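Local coordinates for protein fructokinase (Vibrio cholerae serotype O1, PDB 5F11) that catalyses the ATP-dependent phosphorylation of fructose, as a kinase of the PfkB (ribokinase-like) carbohydrate kinase family, at residues F113-K118 with N174-V179. Sequence-based numbering, arbitrary orientation.
Sequences FTFMVK and NLREEV. With FRU (beta-D-fructofuranose), chain B.
Phe113 and Phe115, on strand 113-115, outermost in this chain's small beta-sheet lid of a ribokinase-fold enzyme, meet Arg176 from the loop that follows strand 168-172 of the large central sheet. The pairing is a worked example of how a lid and a main domain build a sugar pocket between them. The tight part lies next to the fructose. Phe113 and the Arg176 guanidinium are turned only 9° from parallel, and Phe113 CD1 comes to 3.4 Å from Arg176 NE. Fructose O2 sits over the centre of the Phe113 ring and accepts an almost straight bond from Arg176 NE, at 178°. Arg176 NH2 reaches the ring oxygen O5, while NH1 bonds back to Leu175 O, which helps fix the rotation of the head group. CB and CG of Arg176 lie against Phe115 CZ, both at 3.6 Å, and the bend at chi2 beyond them turns CD and the guanidinium toward Phe113 and the fructose. Phe115 is also met over one face by Val179 CG2, 3.7 Å from the ring centroid in a CH-pi contact. Asp26, Asp30 and Asp266 hold the sugar as well.

Toward the partly exposed side, next to the second subunit, the contact is looser and more polar. Glu178, its chain extended beyond CG, brings its carboxylate to the edge of Phe115, and Arg97 of the second subunit forms a weak, long ion pair with it. Lys118 NZ bonds to Glu178 O at 2.9 Å, yet stays 3.9 Å from Glu178 OE1, a long salt bridge. Glu178 OE1 also accepts the backbone N-H of Phe115, N to OE1 3.1 Å, the donor standing 61° out of the carboxylate plane.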
loop_
_atom_site.group_PDB
_atom_site.type_symbol
_atom_site.label_atom_id
_atom_site.label_comp_id
_atom_site.label_asym_id
_atom_site.label_seq_id
_atom_site.Cartn_x
_atom_site.Cartn_y
_atom_site.Cartn_z
ATOM N N PHE A 113 5.618 -11.345 -5.413
ATOM C CA PHE A 113 5.386 -9.967 -5.006
ATOM C C PHE A 113 4.216 -9.254 -5.696
ATOM O O PHE A 113 3.971 -9.416 -6.891
ATOM C CB PHE A 113 6.673 -9.161 -5.153
ATOM C CG PHE A 113 7.825 -9.748 -4.411
ATOM C CD1 PHE A 113 8.849 -10.389 -5.086
ATOM C CD2 PHE A 113 7.876 -9.686 -3.033
ATOM C CE1 PHE A 113 9.916 -10.947 -4.393
ATOM C CE2 PHE A 113 8.942 -10.237 -2.341
ATOM C CZ PHE A 113 9.961 -10.873 -3.025
ATOM N N THR A 114 3.494 -8.467 -4.913
ATOM C CA THR A 114 2.474 -7.586 -5.442
ATOM C C THR A 114 2.812 -6.182 -4.978
ATOM O O THR A 114 2.789 -5.902 -3.782
ATOM C CB THR A 114 1.070 -7.971 -4.945
ATOM O OG1 THR A 114 0.800 -9.337 -5.287
ATOM C CG2 THR A 114 0.011 -7.082 -5.582
ATOM N N PHE A 115 3.129 -5.306 -5.926
ATOM C CA PHE A 115 3.559 -3.947 -5.609
ATOM C C PHE A 115 2.363 -3.006 -5.496
ATOM O O PHE A 115 1.656 -2.791 -6.475
ATOM C CB PHE A 115 4.549 -3.444 -6.666
ATOM C CG PHE A 115 5.897 -4.114 -6.596
ATOM C CD1 PHE A 115 6.982 -3.453 -6.053
ATOM C CD2 PHE A 115 6.066 -5.415 -7.053
ATOM C CE1 PHE A 115 8.207 -4.066 -5.970
ATOM C CE2 PHE A 115 7.277 -6.034 -6.974
ATOM C CZ PHE A 115 8.358 -5.359 -6.432
ATOM N N MET A 116 2.149 -2.446 -4.304
ATOM C CA MET A 116 0.948 -1.659 -4.024
ATOM C C MET A 116 1.085 -0.162 -4.318
ATOM O O MET A 116 0.079 0.552 -4.420
ATOM C CB MET A 116 0.478 -1.879 -2.586
ATOM C CG MET A 116 -0.020 -3.295 -2.318
ATOM S SD MET A 116 -1.249 -3.877 -3.518
ATOM C CE MET A 116 -2.601 -2.723 -3.261
ATOM N N VAL A 117 2.327 0.294 -4.469
ATOM C CA VAL A 117 2.624 1.692 -4.765
ATOM C C VAL A 117 3.447 1.853 -6.052
ATOM O O VAL A 117 4.638 1.540 -6.082
ATOM C CB VAL A 117 3.392 2.342 -3.605
ATOM C CG1 VAL A 117 3.633 3.827 -3.879
ATOM C CG2 VAL A 117 2.638 2.124 -2.302
ATOM N N LYS A 118 2.799 2.331 -7.113
ATOM C CA LYS A 118 3.470 2.594 -8.380
ATOM C C LYS A 118 2.989 3.929 -8.952
ATOM O O LYS A 118 1.802 4.079 -9.231
ATOM C CB LYS A 118 3.151 1.479 -9.381
ATOM C CG LYS A 118 2.927 0.113 -8.742
ATOM C CD LYS A 118 3.045 -1.026 -9.749
ATOM C CE LYS A 118 1.813 -1.133 -10.618
ATOM N NZ LYS A 118 1.784 -2.424 -11.365
ATOM N N ASN A 174 17.594 -8.566 -10.521
ATOM C CA ASN A 174 16.573 -8.661 -9.476
ATOM C C ASN A 174 15.207 -8.185 -9.989
ATOM O O ASN A 174 14.631 -7.226 -9.468
ATOM C CB ASN A 174 17.006 -7.849 -8.247
ATOM C CG ASN A 174 16.160 -8.140 -7.019
ATOM O OD1 ASN A 174 16.158 -9.263 -6.491
ATOM N ND2 ASN A 174 15.432 -7.128 -6.554
ATOM N N LEU A 175 14.711 -8.857 -11.025
ATOM C CA LEU A 175 13.612 -8.353 -11.853
ATOM C C LEU A 175 12.258 -8.341 -11.155
ATOM O O LEU A 175 11.868 -9.329 -10.531
ATOM C CB LEU A 175 13.497 -9.183 -13.135
ATOM C CG LEU A 175 14.677 -9.239 -14.113
ATOM C CD1 LEU A 175 14.272 -9.969 -15.397
ATOM C CD2 LEU A 175 15.213 -7.841 -14.420
ATOM N N ARG A 176 11.547 -7.218 -11.278
ATOM C CA ARG A 176 10.159 -7.090 -10.822
ATOM C C ARG A 176 9.388 -6.296 -11.869
ATOM O O ARG A 176 9.260 -5.064 -11.780
ATOM C CB ARG A 176 10.060 -6.382 -9.468
ATOM C CG ARG A 176 10.973 -6.938 -8.393
ATOM C CD ARG A 176 10.504 -8.277 -7.833
ATOM N NE ARG A 176 11.309 -8.606 -6.664
ATOM C CZ ARG A 176 12.400 -9.365 -6.691
ATOM N NH1 ARG A 176 12.796 -9.921 -7.828
ATOM N NH2 ARG A 176 13.085 -9.574 -5.571
ATOM N N GLU A 177 8.865 -7.020 -12.848
ATOM C CA GLU A 177 8.315 -6.427 -14.059
ATOM C C GLU A 177 7.156 -5.430 -13.897
ATOM O O GLU A 177 7.082 -4.441 -14.626
ATOM C CB GLU A 177 7.896 -7.536 -15.009
ATOM C CG GLU A 177 7.434 -7.025 -16.332
ATOM C CD GLU A 177 6.917 -8.129 -17.182
ATOM O OE1 GLU A 177 5.685 -8.206 -17.336
ATOM O OE2 GLU A 177 7.743 -8.924 -17.681
ATOM N N GLU A 178 6.256 -5.690 -12.958
ATOM C CA GLU A 178 5.056 -4.871 -12.811
ATOM C C GLU A 178 5.358 -3.437 -12.375
ATOM O O GLU A 178 4.483 -2.572 -12.415
ATOM C CB GLU A 178 4.060 -5.524 -11.840
ATOM C CG GLU A 178 4.485 -5.470 -10.385
ATOM C CD GLU A 178 3.459 -6.094 -9.446
ATOM O OE1 GLU A 178 2.589 -5.356 -8.933
ATOM O OE2 GLU A 178 3.527 -7.322 -9.219
ATOM N N VAL A 179 6.589 -3.193 -11.946
ATOM C CA VAL A 179 7.012 -1.855 -11.550
ATOM C C VAL A 179 7.164 -0.929 -12.776
ATOM O O VAL A 179 6.989 0.288 -12.682
ATOM C CB VAL A 179 8.337 -1.917 -10.751
ATOM C CG1 VAL A 179 8.798 -0.528 -10.329
ATOM C CG2 VAL A 179 8.169 -2.812 -9.533
HETATM C C1 FRU B . 11.557 -5.404 -4.217
HETATM C C2 FRU B . 11.490 -6.688 -3.449
HETATM C C3 FRU B . 11.253 -6.407 -2.002
HETATM C C4 FRU B . 11.919 -7.544 -1.363
HETATM C C5 FRU B . 13.124 -7.658 -2.219
HETATM C C6 FRU B . 13.672 -9.040 -2.073
HETATM O O1 FRU B . 12.623 -4.620 -3.816
HETATM O O2 FRU B . 10.463 -7.429 -4.013
HETATM O O3 FRU B . 9.921 -6.351 -1.675
HETATM O O4 FRU B . 12.256 -7.300 -0.056
HETATM O O5 FRU B . 12.709 -7.388 -3.531
HETATM O O6 FRU B . 14.618 -9.330 -3.036
#